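Local coordinates for uncharacterized conserved protein YndB, AHSA1/START domain (Micromonospora chersina, PDB 6V04), which is of unknown function but, as a START/Bet v1-like protein from the dynemicin biosynthetic locus, probably takes part in making that natural product, at residues D60-D65 / W81-V86; A52-D57 / I66-V71; T198-Q203 / A213-G218; R74-F79 / G93-G98. All coordinates share one frame; numbering follows the deposited sequence.

Interaction 1 (D60-D65 / W81-V86); sequences DGDFFD and WSFLGV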
# COMPACT_ATOMS: atom_id res chain seq x y z
N ASP A 60 -6.22 -6.19 5.42
CA ASP A 60 -7.04 -5.96 4.24
C ASP A 60 -6.34 -6.35 2.95
O ASP A 60 -6.82 -6.00 1.87
CB ASP A 60 -7.50 -4.49 4.17
CG ASP A 60 -6.35 -3.53 4.05
OD1 ASP A 60 -5.20 -4.00 4.03
OD2 ASP A 60 -6.63 -2.32 3.97
N GLY A 61 -5.22 -7.07 3.03
CA GLY A 61 -4.40 -7.38 1.88
C GLY A 61 -3.13 -6.57 1.82
O GLY A 61 -2.16 -7.01 1.19
N ASP A 62 -3.09 -5.41 2.46
CA ASP A 62 -1.91 -4.55 2.44
C ASP A 62 -0.94 -4.93 3.55
O ASP A 62 -1.33 -5.35 4.65
CB ASP A 62 -2.31 -3.08 2.61
CG ASP A 62 -2.95 -2.48 1.37
OD1 ASP A 62 -3.10 -3.16 0.33
OD2 ASP A 62 -3.30 -1.28 1.47
N PHE A 63 0.35 -4.76 3.26
CA PHE A 63 1.40 -5.06 4.23
C PHE A 63 2.67 -4.38 3.75
O PHE A 63 2.77 -4.00 2.58
CB PHE A 63 1.62 -6.56 4.38
CG PHE A 63 2.17 -7.24 3.16
CD1 PHE A 63 1.33 -7.65 2.14
CD2 PHE A 63 3.53 -7.51 3.05
CE1 PHE A 63 1.83 -8.30 1.03
CE2 PHE A 63 4.03 -8.16 1.94
CZ PHE A 63 3.17 -8.56 0.93
N PHE A 64 3.64 -4.25 4.66
CA PHE A 64 5.02 -3.88 4.33
C PHE A 64 5.96 -4.94 4.88
O PHE A 64 5.79 -5.40 6.02
CB PHE A 64 5.47 -2.54 4.94
CG PHE A 64 4.81 -1.32 4.40
CD1 PHE A 64 3.64 -0.85 4.97
CD2 PHE A 64 5.41 -0.56 3.39
CE1 PHE A 64 3.04 0.29 4.52
CE2 PHE A 64 4.81 0.59 2.94
CZ PHE A 64 3.63 1.03 3.50
N ASP A 65 6.95 -5.32 4.08
CA ASP A 65 8.11 -6.05 4.58
C ASP A 65 9.12 -5.05 5.13
O ASP A 65 9.44 -4.07 4.46
CB ASP A 65 8.75 -6.89 3.47
CG ASP A 65 7.92 -8.09 3.07
OD1 ASP A 65 7.12 -8.58 3.89
OD2 ASP A 65 8.09 -8.56 1.92
N TRP A 81 11.47 -0.24 4.47
CA TRP A 81 10.39 -1.16 4.17
C TRP A 81 10.00 -1.09 2.70
O TRP A 81 10.39 -0.19 1.95
CB TRP A 81 9.20 -0.91 5.10
CG TRP A 81 8.35 0.33 4.93
CD1 TRP A 81 8.36 1.25 3.94
CD2 TRP A 81 7.32 0.74 5.84
NE1 TRP A 81 7.42 2.22 4.17
CE2 TRP A 81 6.75 1.92 5.33
CE3 TRP A 81 6.81 0.20 7.03
CZ2 TRP A 81 5.70 2.58 5.97
CZ3 TRP A 81 5.77 0.87 7.66
CH2 TRP A 81 5.22 2.03 7.13
N SER A 82 9.22 -2.11 2.29
CA SER A 82 8.82 -2.32 0.91
C SER A 82 7.33 -2.65 0.90
O SER A 82 6.92 -3.67 1.46
CB SER A 82 9.62 -3.47 0.28
OG SER A 82 9.10 -3.84 -0.98
N PHE A 83 6.53 -1.79 0.26
CA PHE A 83 5.08 -1.99 0.26
C PHE A 83 4.71 -3.20 -0.58
O PHE A 83 5.12 -3.35 -1.73
CB PHE A 83 4.37 -0.75 -0.27
CG PHE A 83 2.88 -0.78 -0.13
CD1 PHE A 83 2.29 -1.09 1.08
CD2 PHE A 83 2.08 -0.45 -1.20
CE1 PHE A 83 0.91 -1.12 1.20
CE2 PHE A 83 0.70 -0.49 -1.07
CZ PHE A 83 0.13 -0.78 0.11
N LEU A 84 3.89 -4.07 0.02
CA LEU A 84 3.45 -5.32 -0.59
C LEU A 84 4.62 -6.24 -0.93
O LEU A 84 4.46 -7.19 -1.71
CB LEU A 84 2.59 -5.07 -1.84
CG LEU A 84 1.40 -4.13 -1.65
CD1 LEU A 84 0.76 -3.86 -3.01
CD2 LEU A 84 0.41 -4.69 -0.67
N GLY A 85 5.80 -5.96 -0.36
CA GLY A 85 6.98 -6.74 -0.65
C GLY A 85 7.59 -6.49 -2.00
O GLY A 85 8.64 -7.07 -2.30
N VAL A 86 6.99 -5.64 -2.83
CA VAL A 86 7.48 -5.39 -4.18
C VAL A 86 7.84 -3.94 -4.42
O VAL A 86 8.57 -3.66 -5.38
CB VAL A 86 6.45 -5.86 -5.23
CG1 VAL A 86 6.11 -7.30 -5.00
CG2 VAL A 86 5.19 -4.99 -5.20
O HOH W 1 10.19 -8.01 0.37

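Interaction 2 (A52-D57 / I66-V71); sequences ASTRVD and IEVDHV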
# COMPACT_ATOMS: atom_id res chain seq x y z
N ALA A 52 17.09 -6.88 12.44
CA ALA A 52 16.19 -7.99 12.17
C ALA A 52 15.05 -7.55 11.26
O ALA A 52 14.67 -6.38 11.21
CB ALA A 52 15.60 -8.55 13.48
N SER A 53 14.50 -8.53 10.55
CA SER A 53 13.38 -8.28 9.66
C SER A 53 12.07 -8.54 10.38
O SER A 53 11.99 -9.34 11.32
CB SER A 53 13.48 -9.15 8.41
OG SER A 53 13.45 -10.53 8.74
N THR A 54 11.03 -7.84 9.95
CA THR A 54 9.68 -8.09 10.42
C THR A 54 8.70 -7.69 9.31
O THR A 54 9.10 -7.38 8.19
CB THR A 54 9.42 -7.39 11.76
OG1 THR A 54 8.16 -7.81 12.30
CG2 THR A 54 9.44 -5.88 11.63
N ARG A 55 7.42 -7.65 9.66
CA ARG A 55 6.36 -7.43 8.69
C ARG A 55 5.17 -6.81 9.41
O ARG A 55 4.82 -7.26 10.50
CB ARG A 55 5.97 -8.76 8.03
CG ARG A 55 5.00 -8.70 6.87
CD ARG A 55 4.77 -10.13 6.38
NE ARG A 55 3.87 -10.25 5.24
CZ ARG A 55 2.55 -10.22 5.32
NH1 ARG A 55 1.95 -10.04 6.50
NH2 ARG A 55 1.81 -10.37 4.23
N VAL A 56 4.54 -5.81 8.80
CA VAL A 56 3.31 -5.23 9.34
C VAL A 56 2.20 -5.47 8.34
O VAL A 56 2.38 -5.29 7.13
CB VAL A 56 3.45 -3.74 9.67
CG1 VAL A 56 3.69 -2.90 8.42
CG2 VAL A 56 2.21 -3.27 10.42
N ASP A 57 1.06 -5.94 8.85
CA ASP A 57 -0.08 -6.34 8.04
C ASP A 57 -1.28 -5.54 8.50
O ASP A 57 -1.52 -5.44 9.71
CB ASP A 57 -0.31 -7.84 8.20
CG ASP A 57 -1.27 -8.40 7.20
OD1 ASP A 57 -2.44 -7.98 7.21
OD2 ASP A 57 -0.83 -9.24 6.39
N ILE A 66 9.64 -5.31 6.33
CA ILE A 66 10.45 -4.34 7.07
C ILE A 66 11.81 -4.94 7.41
O ILE A 66 11.91 -6.10 7.83
CB ILE A 66 9.75 -3.91 8.38
CG1 ILE A 66 8.37 -3.31 8.07
CG2 ILE A 66 10.63 -2.91 9.15
CD1 ILE A 66 7.52 -3.06 9.30
N GLU A 67 12.85 -4.13 7.28
CA GLU A 67 14.18 -4.43 7.81
C GLU A 67 14.55 -3.31 8.77
O GLU A 67 14.57 -2.14 8.38
CB GLU A 67 15.22 -4.53 6.69
CG GLU A 67 15.01 -5.69 5.74
CD GLU A 67 15.47 -7.02 6.32
OE1 GLU A 67 16.02 -7.02 7.44
OE2 GLU A 67 15.30 -8.05 5.64
N VAL A 68 14.83 -3.66 10.02
CA VAL A 68 15.01 -2.68 11.08
C VAL A 68 16.50 -2.40 11.25
O VAL A 68 17.30 -3.33 11.46
CB VAL A 68 14.39 -3.15 12.40
CG1 VAL A 68 14.69 -2.15 13.53
CG2 VAL A 68 12.87 -3.36 12.25
N ASP A 69 16.87 -1.13 11.20
CA ASP A 69 18.26 -0.74 11.34
C ASP A 69 18.61 -0.36 12.76
O ASP A 69 19.67 -0.77 13.25
CB ASP A 69 18.58 0.42 10.40
CG ASP A 69 18.57 -0.02 8.95
OD1 ASP A 69 19.19 -1.06 8.65
OD2 ASP A 69 17.93 0.66 8.13
N HIS A 70 17.78 0.40 13.45
CA HIS A 70 18.10 0.68 14.83
C HIS A 70 16.86 1.00 15.64
O HIS A 70 15.95 1.70 15.19
CB HIS A 70 19.09 1.83 14.98
CG HIS A 70 19.86 1.75 16.25
ND1 HIS A 70 20.79 0.76 16.48
CD2 HIS A 70 19.79 2.47 17.39
CE1 HIS A 70 21.28 0.90 17.70
NE2 HIS A 70 20.69 1.93 18.27
N VAL A 71 16.87 0.48 16.87
CA VAL A 71 15.86 0.72 17.88
C VAL A 71 16.58 1.35 19.06
O VAL A 71 17.39 0.68 19.73
CB VAL A 71 15.15 -0.58 18.28
CG1 VAL A 71 14.11 -0.32 19.36
CG2 VAL A 71 14.52 -1.23 17.05

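Interaction 3 (T198-Q203 / A213-G218); sequences TLRDWQ and AVEIPG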
# COMPACT_ATOMS: atom_id res chain seq x y z
N THR A 198 -16.22 -9.54 -15.26
CA THR A 198 -16.32 -8.85 -16.54
C THR A 198 -15.45 -7.59 -16.57
O THR A 198 -15.53 -6.74 -15.68
CB THR A 198 -17.77 -8.48 -16.82
OG1 THR A 198 -18.58 -9.66 -16.88
CG2 THR A 198 -17.88 -7.74 -18.15
N LEU A 199 -14.66 -7.46 -17.62
CA LEU A 199 -13.79 -6.31 -17.84
C LEU A 199 -14.42 -5.47 -18.94
O LEU A 199 -14.83 -6.01 -19.98
CB LEU A 199 -12.39 -6.78 -18.21
CG LEU A 199 -11.28 -5.72 -18.27
CD1 LEU A 199 -9.93 -6.35 -18.03
CD2 LEU A 199 -11.31 -5.04 -19.62
N ARG A 200 -14.51 -4.16 -18.72
CA ARG A 200 -15.14 -3.24 -19.65
C ARG A 200 -14.25 -2.02 -19.87
O ARG A 200 -13.39 -1.69 -19.05
CB ARG A 200 -16.50 -2.73 -19.15
CG ARG A 200 -17.53 -3.80 -18.83
CD ARG A 200 -18.05 -4.52 -20.06
NE ARG A 200 -19.48 -4.83 -19.94
CZ ARG A 200 -20.10 -5.82 -20.57
NH1 ARG A 200 -19.43 -6.64 -21.38
NH2 ARG A 200 -21.40 -6.01 -20.38
N ASP A 201 -14.51 -1.32 -20.97
CA ASP A 201 -13.91 -0.01 -21.24
C ASP A 201 -12.38 -0.06 -21.24
O ASP A 201 -11.71 0.85 -20.75
CB ASP A 201 -14.41 1.03 -20.23
CG ASP A 201 -15.92 1.23 -20.32
OD1 ASP A 201 -16.46 1.15 -21.44
OD2 ASP A 201 -16.56 1.47 -19.27
N TRP A 202 -11.82 -1.10 -21.84
CA TRP A 202 -10.37 -1.20 -21.98
C TRP A 202 -9.84 -0.06 -22.85
O TRP A 202 -10.29 0.11 -23.98
CB TRP A 202 -10.02 -2.55 -22.61
CG TRP A 202 -8.56 -2.79 -22.90
CD1 TRP A 202 -7.89 -2.49 -24.05
CD2 TRP A 202 -7.61 -3.43 -22.04
NE1 TRP A 202 -6.57 -2.88 -23.95
CE2 TRP A 202 -6.37 -3.46 -22.73
CE3 TRP A 202 -7.67 -3.96 -20.75
CZ2 TRP A 202 -5.24 -4.03 -22.18
CZ3 TRP A 202 -6.53 -4.51 -20.21
CH2 TRP A 202 -5.33 -4.54 -20.91
N GLN A 203 -8.90 0.72 -22.31
CA GLN A 203 -8.27 1.82 -23.04
C GLN A 203 -6.78 1.79 -22.75
O GLN A 203 -6.36 2.12 -21.64
CB GLN A 203 -8.87 3.17 -22.66
CG GLN A 203 -10.35 3.33 -22.99
CD GLN A 203 -10.66 3.26 -24.47
OE1 GLN A 203 -9.80 3.55 -25.31
NE2 GLN A 203 -11.89 2.87 -24.80
N ALA A 213 -12.47 -0.96 -16.45
CA ALA A 213 -13.42 -1.13 -15.37
C ALA A 213 -13.61 -2.62 -15.14
O ALA A 213 -13.52 -3.41 -16.08
CB ALA A 213 -14.76 -0.48 -15.71
N VAL A 214 -13.81 -2.99 -13.89
CA VAL A 214 -14.15 -4.37 -13.54
C VAL A 214 -15.51 -4.38 -12.86
O VAL A 214 -15.71 -3.73 -11.81
CB VAL A 214 -13.08 -5.02 -12.65
CG1 VAL A 214 -13.46 -6.46 -12.34
CG2 VAL A 214 -11.73 -4.96 -13.34
N GLU A 215 -16.45 -5.10 -13.45
CA GLU A 215 -17.79 -5.24 -12.91
C GLU A 215 -17.76 -6.24 -11.76
O GLU A 215 -17.05 -7.24 -11.83
CB GLU A 215 -18.76 -5.74 -13.97
CG GLU A 215 -18.94 -4.85 -15.16
CD GLU A 215 -19.99 -5.39 -16.12
OE1 GLU A 215 -20.52 -6.50 -15.88
OE2 GLU A 215 -20.28 -4.70 -17.12
N ILE A 216 -18.57 -5.98 -10.75
CA ILE A 216 -18.70 -6.84 -9.58
C ILE A 216 -20.13 -7.37 -9.53
O ILE A 216 -21.07 -6.58 -9.46
CB ILE A 216 -18.36 -6.07 -8.28
CG1 ILE A 216 -16.96 -5.43 -8.39
CG2 ILE A 216 -18.48 -6.99 -7.08
CD1 ILE A 216 -15.82 -6.44 -8.56
N PRO A 217 -20.34 -8.69 -9.56
CA PRO A 217 -21.70 -9.22 -9.47
C PRO A 217 -22.44 -8.68 -8.26
O PRO A 217 -21.95 -8.73 -7.12
CB PRO A 217 -21.48 -10.73 -9.39
CG PRO A 217 -20.16 -10.96 -10.03
CD PRO A 217 -19.34 -9.77 -9.65
N GLY A 218 -23.64 -8.15 -8.50
CA GLY A 218 -24.50 -7.65 -7.45
C GLY A 218 -24.34 -6.18 -7.13
O GLY A 218 -25.18 -5.64 -6.40
O HOH W 2 -18.24 -9.35 -13.24

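Interaction 4 (R74-F79 / G93-G98); sequences RDRLLF and GWTLTG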
# COMPACT_ATOMS: atom_id res chain seq x y z
N ARG A 74 12.97 4.83 23.77
CA ARG A 74 12.42 6.14 24.11
C ARG A 74 13.03 7.26 23.27
O ARG A 74 13.01 8.43 23.67
CB ARG A 74 12.57 6.42 25.60
CG ARG A 74 11.79 5.44 26.47
CD ARG A 74 12.11 5.58 27.95
NE ARG A 74 13.52 5.32 28.21
CZ ARG A 74 14.06 4.10 28.28
NH1 ARG A 74 13.31 3.02 28.10
NH2 ARG A 74 15.36 3.97 28.53
N ASP A 75 13.53 6.91 22.09
CA ASP A 75 14.19 7.88 21.22
C ASP A 75 13.73 7.72 19.78
O ASP A 75 13.03 8.59 19.25
CB ASP A 75 15.70 7.71 21.35
CG ASP A 75 16.48 8.69 20.51
OD1 ASP A 75 15.88 9.39 19.67
OD2 ASP A 75 17.71 8.76 20.70
N ARG A 76 14.09 6.62 19.11
CA ARG A 76 13.69 6.53 17.71
C ARG A 76 13.77 5.10 17.20
O ARG A 76 14.44 4.23 17.76
CB ARG A 76 14.54 7.45 16.84
CG ARG A 76 15.93 6.94 16.62
CD ARG A 76 16.80 8.06 16.07
NE ARG A 76 17.00 9.09 17.08
CZ ARG A 76 17.55 10.27 16.84
NH1 ARG A 76 17.96 10.58 15.62
NH2 ARG A 76 17.69 11.14 17.83
N LEU A 77 13.03 4.88 16.12
CA LEU A 77 13.07 3.67 15.32
C LEU A 77 13.49 4.05 13.92
O LEU A 77 12.90 4.96 13.32
CB LEU A 77 11.68 3.00 15.26
CG LEU A 77 11.10 2.55 16.59
CD1 LEU A 77 9.59 2.36 16.46
CD2 LEU A 77 11.75 1.26 17.01
N LEU A 78 14.51 3.37 13.38
CA LEU A 78 14.96 3.58 12.02
C LEU A 78 14.87 2.25 11.28
O LEU A 78 15.48 1.27 11.71
CB LEU A 78 16.39 4.11 11.99
CG LEU A 78 16.57 5.38 12.80
CD1 LEU A 78 18.03 5.78 12.83
CD2 LEU A 78 15.74 6.49 12.21
N PHE A 79 14.16 2.25 10.16
CA PHE A 79 13.93 1.02 9.42
C PHE A 79 13.68 1.33 7.96
O PHE A 79 13.47 2.47 7.55
CB PHE A 79 12.76 0.21 10.03
CG PHE A 79 11.47 0.99 10.18
CD1 PHE A 79 11.22 1.74 11.32
CD2 PHE A 79 10.49 0.93 9.21
CE1 PHE A 79 10.03 2.43 11.47
CE2 PHE A 79 9.30 1.62 9.36
CZ PHE A 79 9.07 2.37 10.48
N GLY A 93 11.83 6.82 9.45
CA GLY A 93 12.26 7.10 10.81
C GLY A 93 11.10 7.57 11.66
O GLY A 93 10.30 8.39 11.21
N TRP A 94 10.98 7.04 12.88
CA TRP A 94 10.02 7.51 13.87
C TRP A 94 10.84 8.02 15.05
O TRP A 94 11.52 7.23 15.71
CB TRP A 94 9.08 6.39 14.33
CG TRP A 94 8.13 5.86 13.32
CD1 TRP A 94 7.94 6.29 12.04
CD2 TRP A 94 7.21 4.78 13.53
NE1 TRP A 94 6.94 5.53 11.44
CE2 TRP A 94 6.50 4.60 12.33
CE3 TRP A 94 6.93 3.94 14.62
CZ2 TRP A 94 5.52 3.62 12.19
CZ3 TRP A 94 5.96 2.97 14.47
CH2 TRP A 94 5.27 2.82 13.27
N THR A 95 10.79 9.32 15.30
CA THR A 95 11.65 9.96 16.29
C THR A 95 10.80 10.69 17.31
O THR A 95 9.91 11.46 16.95
CB THR A 95 12.63 10.92 15.62
OG1 THR A 95 13.32 10.23 14.57
CG2 THR A 95 13.64 11.49 16.63
N LEU A 96 11.07 10.44 18.59
CA LEU A 96 10.34 11.05 19.69
C LEU A 96 11.17 12.16 20.32
O LEU A 96 12.35 11.96 20.63
CB LEU A 96 10.01 10.04 20.78
CG LEU A 96 9.06 8.92 20.37
CD1 LEU A 96 8.69 8.11 21.59
CD2 LEU A 96 7.82 9.48 19.68
N THR A 97 10.54 13.30 20.54
CA THR A 97 11.14 14.38 21.30
C THR A 97 10.18 14.78 22.41
O THR A 97 9.00 15.05 22.16
CB THR A 97 11.47 15.58 20.41
OG1 THR A 97 10.28 16.08 19.79
CG2 THR A 97 12.43 15.15 19.31
N GLY A 98 10.68 14.77 23.64
CA GLY A 98 9.87 15.15 24.78
C GLY A 98 9.82 16.66 24.96
O GLY A 98 10.75 17.38 24.61
O HOH W 3 14.82 11.82 19.97

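Interaction 1 (D60-D65 / W81-V86)
Phe64 and Phe83 form an antiparallel non-hydrogen-bonded pair, their CA atoms 4.5 Å apart, where strands 63-65 and 81-83 run at 143° to each other. The pair lies at the open end of the beta hairpin 63-72/76-83, part of a START/Bet v1-like sheet. A type II turn from Ser82 to Gly85, which includes Phe83, ends the second strand. Ser82 O joins turn and ladder, because Asp65 N and Gly85 N reach it from opposite faces of its plane. Leu84 N extends the ladder by donating to Phe63 O.

An aromatic cluster carries most of the side-chain contact. The Phe64 ring stacks face to face on the six-membered ring of Trp81, with centroids 3.6 Å apart and planes at 12°. Trp81 CG sits between its own backbone N and carbonyl carbon (chi1 72°), which starts the indole on its way over Phe64. Phe83 covers the opposite face of Phe64 toward the rim, CD1 lying 3.5 Å from Phe64 CZ, and its ring is tilted well away from a parallel stack.

Asp62 OD2 meets the edge of the Phe83 ring in plane, 3.7 Å from CZ. That carboxylate also forms salt bridges with Arg148 and with Arg259 of helix 252-277, tying the loop before the strand to neighbouring elements. Leu84 CA stands over the Phe63 ring in a CH-pi contact, 3.8 Å from its centroid. Asp65 OD2 approaches Gly85 CA to 3.3 Å, and one water donates both to Asp65 OD2 and to Gly85 O.

Interaction 2 (A52-D57 / I66-V71)
Ile66 N donates to Thr54 O at 2.8 Å, the shortest polar bond between the two strands. Thr54 N returns a bond to Ile66 O, which makes these residues an antiparallel hydrogen-bonded pair; Val68 N to Ala52 O adds a third rung at 3.0 Å. Ser53 and Glu67 are the adjoining non-hydrogen-bonded pair, and there Ser53 CA comes within 3.2 Å of Ile66 O in a CA-H...O contact. The strand directions differ by 129°, evidence of strong twist.

On one face Thr54 and Ile66 lie side by side and point the same way, Thr54 CG2 touching Ile66 CB at 3.8 Å. Thr54 OG1 is anti to its backbone N (chi1 -172°), which leaves CG2 as the branch that meets the isoleucine; the hydroxyl is bound instead to Ala46 O and Ser45 OG. Ile66 CD1 reaches Val56 CG1 at 3.9 Å. Phe79 and Trp81 of the next strand also touch Ile66, while Val56 rests on Phe41 and Phe64, so this apolar row is continuous with a larger aromatic core.

The Ser53-Glu67 face is built differently. Glu67 bends at chi2 (-79°), and its carboxylate lies beside the serine with OE1 3.5 Å from Ser53 CB, a van der Waals contact. Farther along, Asp69 and His70 both face Leu78 in a classic beta bulge on the strand's other side. A twisted antiparallel hairpin with an apolar face and a more polar one, here strands 53-57 and 63-72, belongs to the curved sheet of the START/Bet v1-like fold.

Interaction 3 (T198-Q203 / A213-G218)
Arg200 and Ala213 form an antiparallel hydrogen-bonded pair, each backbone N donating to the other's O at 2.9 Å. The neighbouring non-hydrogen-bonded pair is Leu199 with Val214, their CA atoms 4.7 Å apart, and Glu215 N to Thr198 O carries the ladder one rung on. A water then spans Thr198 N and Glu215 O, accepting from the first and donating to the second.

Glu215 is the main side-chain link. Its chain is extended beyond CG (chi2 -176°) and lies alongside Thr198, with OE1 3.5 Å from Thr198 CB. The two segments belong to the hairpin of strands 196-205 and 209-214, inside the second antiparallel sheet of the chain, whose strand order repeats that of the first. From Glu215 the other oxygen, OE2, makes a salt bridge to Arg200 NE at 2.9 Å; the hydrogen bond is weak, bent to 122°, and the guanidinium and carboxylate planes stand 89° apart. Arg200 is poorly ordered, so this geometry is tentative. An alanine in place of Glu215 would probably leave Arg200 NE without this anionic mate and uncover the flank of Thr198. Thr198 CG2 lies 3.5 Å above the plane of the Arg200 guanidinium, toward its rim.

Interaction 4 (R74-F79 / G93-G98)
Leu77 CD1 touches Trp94 CE3 at 3.6 Å, and Phe79 CZ comes down over the same indole, 3.9 Å from Trp94 CE2. The phenylalanine makes a T-shaped pair, its edge toward the five-membered ring of Trp94, with centroids 5.2 Å apart and planes at 85°. Phe79 CG sits between the backbone N and the carbonyl carbon (chi1 54°), and from there the end of the ring comes nearer the tryptophan.

On the other face Arg76 and Thr95 lie side by side, with Thr95 CG2 4.0 Å above the centre of the guanidinium plane. Arg76 is held there by Asp75: NE at 2.8 Å and NH2 at 3.1 Å both donate to Asp75 OD1, NH2 meeting its syn lone pair and NE arriving from above the carboxylate plane. A water adds a third donor to that oxygen and also donates to Leu96 O of the partner strand. An alanine at Arg76 would probably leave Asp75 OD1 without its cationic partner and strip the flat cover from Thr95 CG2. Gly93 suits its place against Leu78 CD2, where a CB would be tight.

Behind these side chains stands the backbone ladder: Leu77 and Trp94 exchange two hydrogen bonds, and Leu96 N donates almost straight to Asp75 O. Farther out, Trp126 and Phe41 meet the Trp94 ring, and Trp28 of helix 24-32 touches Leu77 and Leu96. Strands 76-79 and 93-98 run at 169°, nearly straight antiparallel, as neighbours in a hairpin whose Trp94 side lies against helix and aromatic side chains, an arrangement typical of the START/Bet v1-like helix-grip fold.

Overall arrangement
Interactions 1, 2 and 4 all lie in the first antiparallel sheet, among the consecutive strands 53-57, 63-72, 76-83 and 90-98. Interactions 1 and 2 share strand 63-72, with centres about 12 Å apart, and join directly through Phe64 N and Val56 O. Interaction 4 shares strand 76-83 with interaction 1, about 22 Å between centres, and meets interaction 2 where Asp69 and His70 pair with Leu78. Along the chain the segments of interaction 1 alternate with those of 2 and 4, while 2 closes before 4 opens. Interaction 3 comes last, in the second seven-stranded sheet, its centre about 26 Å from interaction 1 and about 45 Å from interaction 4. The matching strand orders are consistent with two START/Bet v1-like halves.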